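Local coordinates for glycosyltransferase (Streptomyces halstedii, PDB 3WAD), which is a GT-B glycosyltransferase of the erythromycin biosynthesis protein CIII-like family, built from two Rossmann-like domains, at residues A221-H226 and D397-L402. Residues are numbered along the deposited sequence; the frame is centred on the assembly and turned at random.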
ATOM      1  N   ALA B 221      24.019  11.404   0.673  1.00 38.39           N
ATOM      2  CA  ALA B 221      22.636  11.108   0.258  1.00 35.73           C
ATOM      3  C   ALA B 221      22.523   9.650   0.506  1.00 34.95           C
ATOM      4  O   ALA B 221      23.440   8.910   0.146  1.00 35.76           O
ATOM      5  CB  ALA B 221      22.439  11.331  -1.256  1.00 35.33           C
ATOM      6  N   LEU B 222      21.408   9.203   1.055  1.00 32.71           N
ATOM      7  CA  LEU B 222      21.164   7.772   1.149  1.00 30.87           C
ATOM      8  C   LEU B 222      20.707   7.412  -0.256  1.00 31.01           C
ATOM      9  O   LEU B 222      19.987   8.189  -0.897  1.00 28.91           O
ATOM     10  CB  LEU B 222      20.026   7.529   2.131  1.00 31.30           C
ATOM     11  CG  LEU B 222      20.306   7.887   3.597  1.00 33.33           C
ATOM     12  CD1 LEU B 222      18.978   7.917   4.329  1.00 32.92           C
ATOM     13  CD2 LEU B 222      21.159   6.749   4.125  1.00 32.25           C
ATOM     14  N   SER B 223      21.150   6.263  -0.739  1.00 30.13           N
ATOM     15  CA  SER B 223      20.634   5.719  -1.951  1.00 31.01           C
ATOM     16  C   SER B 223      19.779   4.515  -1.642  1.00 30.56           C
ATOM     17  O   SER B 223      19.722   4.034  -0.474  1.00 30.53           O
ATOM     18  CB  SER B 223      21.768   5.393  -2.919  1.00 32.51           C
ATOM     19  OG  SER B 223      22.577   4.338  -2.407  1.00 35.35           O
ATOM     20  N   MET B 224      19.089   4.061  -2.672  1.00 28.88           N
ATOM     21  CA  MET B 224      17.981   3.140  -2.512  1.00 29.08           C
ATOM     22  C   MET B 224      17.676   2.493  -3.866  1.00 26.85           C
ATOM     23  O   MET B 224      17.926   3.068  -4.904  1.00 27.19           O
ATOM     24  CB  MET B 224      16.792   3.867  -1.897  1.00 29.44           C
ATOM     25  CG  MET B 224      15.463   3.308  -2.240  1.00 30.39           C
ATOM     26  SD  MET B 224      14.194   4.305  -1.536  1.00 32.86           S
ATOM     27  CE  MET B 224      14.337   5.799  -2.532  1.00 29.77           C
ATOM     28  N   ARG B 225      17.299   1.227  -3.824  1.00 26.17           N
ATOM     29  CA  ARG B 225      16.768   0.522  -4.975  1.00 24.24           C
ATOM     30  C   ARG B 225      15.295   0.997  -5.134  1.00 24.51           C
ATOM     31  O   ARG B 225      14.340   0.309  -4.754  1.00 25.78           O
ATOM     32  CB  ARG B 225      16.832  -0.974  -4.716  1.00 22.95           C
ATOM     33  CG  ARG B 225      16.487  -1.838  -5.945  1.00 22.73           C
ATOM     34  CD  ARG B 225      16.702  -3.282  -5.691  1.00 26.82           C
ATOM     35  NE  ARG B 225      15.778  -3.752  -4.626  1.00 27.10           N
ATOM     36  CZ  ARG B 225      15.969  -4.812  -3.848  1.00 35.22           C
ATOM     37  NH1 ARG B 225      17.087  -5.531  -3.963  1.00 28.51           N
ATOM     38  NH2 ARG B 225      15.062  -5.138  -2.926  1.00 33.34           N
ATOM     39  N   HIS B 226      15.140   2.151  -5.769  1.00 23.42           N
ATOM     40  CA  HIS B 226      13.866   2.830  -5.908  1.00 23.40           C
ATOM     41  C   HIS B 226      12.817   1.981  -6.555  1.00 21.09           C
ATOM     42  O   HIS B 226      12.979   1.498  -7.654  1.00 21.04           O
ATOM     43  CB  HIS B 226      14.062   4.159  -6.675  1.00 22.20           C
ATOM     44  CG  HIS B 226      12.831   4.999  -6.758  1.00 25.20           C
ATOM     45  ND1 HIS B 226      12.000   5.222  -5.673  1.00 24.43           N
ATOM     46  CD2 HIS B 226      12.270   5.648  -7.818  1.00 24.30           C
ATOM     47  CE1 HIS B 226      11.015   6.026  -6.048  1.00 28.95           C
ATOM     48  NE2 HIS B 226      11.150   6.285  -7.343  1.00 26.49           N
ATOM     49  N   ASP B 397      19.661  -3.650  -8.947  1.00 25.84           N
ATOM     50  CA  ASP B 397      19.230  -4.745  -8.024  1.00 29.49           C
ATOM     51  C   ASP B 397      20.052  -4.806  -6.738  1.00 29.46           C
ATOM     52  O   ASP B 397      19.575  -5.288  -5.711  1.00 30.21           O
ATOM     53  CB  ASP B 397      19.270  -6.138  -8.681  1.00 28.39           C
ATOM     54  CG  ASP B 397      18.116  -6.363  -9.711  1.00 35.86           C
ATOM     55  OD1 ASP B 397      17.049  -5.671  -9.633  1.00 38.79           O
ATOM     56  OD2 ASP B 397      18.289  -7.223 -10.632  1.00 37.14           O
ATOM     57  N   ALA B 398      21.278  -4.320  -6.827  1.00 30.99           N
ATOM     58  CA  ALA B 398      22.291  -4.368  -5.757  1.00 32.07           C
ATOM     59  C   ALA B 398      22.236  -3.142  -4.903  1.00 32.53           C
ATOM     60  O   ALA B 398      22.980  -3.059  -3.923  1.00 32.53           O
ATOM     61  CB  ALA B 398      23.719  -4.513  -6.390  1.00 31.50           C
ATOM     62  N   LEU B 399      21.392  -2.151  -5.254  1.00 30.10           N
ATOM     63  CA  LEU B 399      21.229  -1.015  -4.343  1.00 29.23           C
ATOM     64  C   LEU B 399      20.487  -1.346  -3.036  1.00 27.97           C
ATOM     65  O   LEU B 399      19.822  -2.354  -2.929  1.00 28.17           O
ATOM     66  CB  LEU B 399      20.543   0.179  -5.059  1.00 29.65           C
ATOM     67  CG  LEU B 399      21.323   0.845  -6.180  1.00 30.87           C
ATOM     68  CD1 LEU B 399      20.352   1.855  -6.948  1.00 25.75           C
ATOM     69  CD2 LEU B 399      22.476   1.608  -5.526  1.00 26.65           C
ATOM     70  N   PRO B 400      20.530  -0.461  -2.038  1.00 27.92           N
ATOM     71  CA  PRO B 400      19.905  -0.976  -0.817  1.00 27.68           C
ATOM     72  C   PRO B 400      18.366  -1.142  -0.934  1.00 28.65           C
ATOM     73  O   PRO B 400      17.656  -0.263  -1.465  1.00 28.40           O
ATOM     74  CB  PRO B 400      20.272   0.020   0.252  1.00 27.36           C
ATOM     75  CG  PRO B 400      21.324   0.951  -0.340  1.00 28.02           C
ATOM     76  CD  PRO B 400      21.289   0.784  -1.840  1.00 28.64           C
ATOM     77  N   SER B 401      17.903  -2.298  -0.484  1.00 27.32           N
ATOM     78  CA  SER B 401      16.541  -2.710  -0.542  1.00 29.07           C
ATOM     79  C   SER B 401      15.710  -1.717   0.249  1.00 27.42           C
ATOM     80  O   SER B 401      16.251  -0.956   1.055  1.00 28.57           O
ATOM     81  CB  SER B 401      16.427  -4.099   0.096  1.00 28.21           C
ATOM     82  OG  SER B 401      16.368  -3.928   1.490  1.00 31.03           O
ATOM     83  N   LEU B 402      14.386  -1.713   0.080  1.00 27.37           N
ATOM     84  CA  LEU B 402      13.598  -0.813   0.941  1.00 26.04           C
ATOM     85  C   LEU B 402      13.694  -1.154   2.450  1.00 27.11           C
ATOM     86  O   LEU B 402      13.699  -0.253   3.283  1.00 23.78           O
ATOM     87  CB  LEU B 402      12.104  -0.720   0.493  1.00 28.00           C
ATOM     88  CG  LEU B 402      11.662   0.387  -0.498  1.00 27.48           C
ATOM     89  CD1 LEU B 402      12.807   0.817  -1.321  1.00 28.07           C
ATOM     90  CD2 LEU B 402      10.611  -0.218  -1.424  1.00 29.15           C
TER
HETATM   91  O   HOH W   1      13.272  -3.438  -2.004  1.00 24.05           O
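Pro400 O takes one hydrogen bond from the segment 221-226, and a looser CH···O contact besides. Arg225 N donates to Pro400 O at 2.8 Å, nearly straight (174° at the hydrogen), from above the carbonyl plane. Met224 CA makes the CH···O contact to Pro400 O at 3.6 Å. The Arg225 side chain leaves with CG anti to the backbone N and bends at chi3 (64°). This brings Arg225 NH1 to Asp397 O, a hydrogen bond of 3.1 Å that lies in the guanidinium plane and in the carbonyl plane. Ser401 CA lies over one face of the guanidinium, toward its rim. At the other tip, a water accepts from Arg225 NH2 (2.6 Å) and from Leu402 N. Ser401 OG caps Glu404 N, with Ser401 the N-cap of helix 402-415. Carbon atoms pack around the polar ones. Leu399 CD1 reaches Met224 O at 3.4 Å, and Pro400 CG lies beside Ser223 O. Met224 crosses Leu402 obliquely, an apolar contact with Met224 CG and SD both 3.8 Å from Leu402 CD1. Arg225 centres an inverse gamma turn. The contact ties the chain just past strand 221-222, outermost in the N-terminal sheet within this chain, to the link between the last two helices, consistent with the GT-B fold, whose C-terminal helix returns to the N-terminal domain.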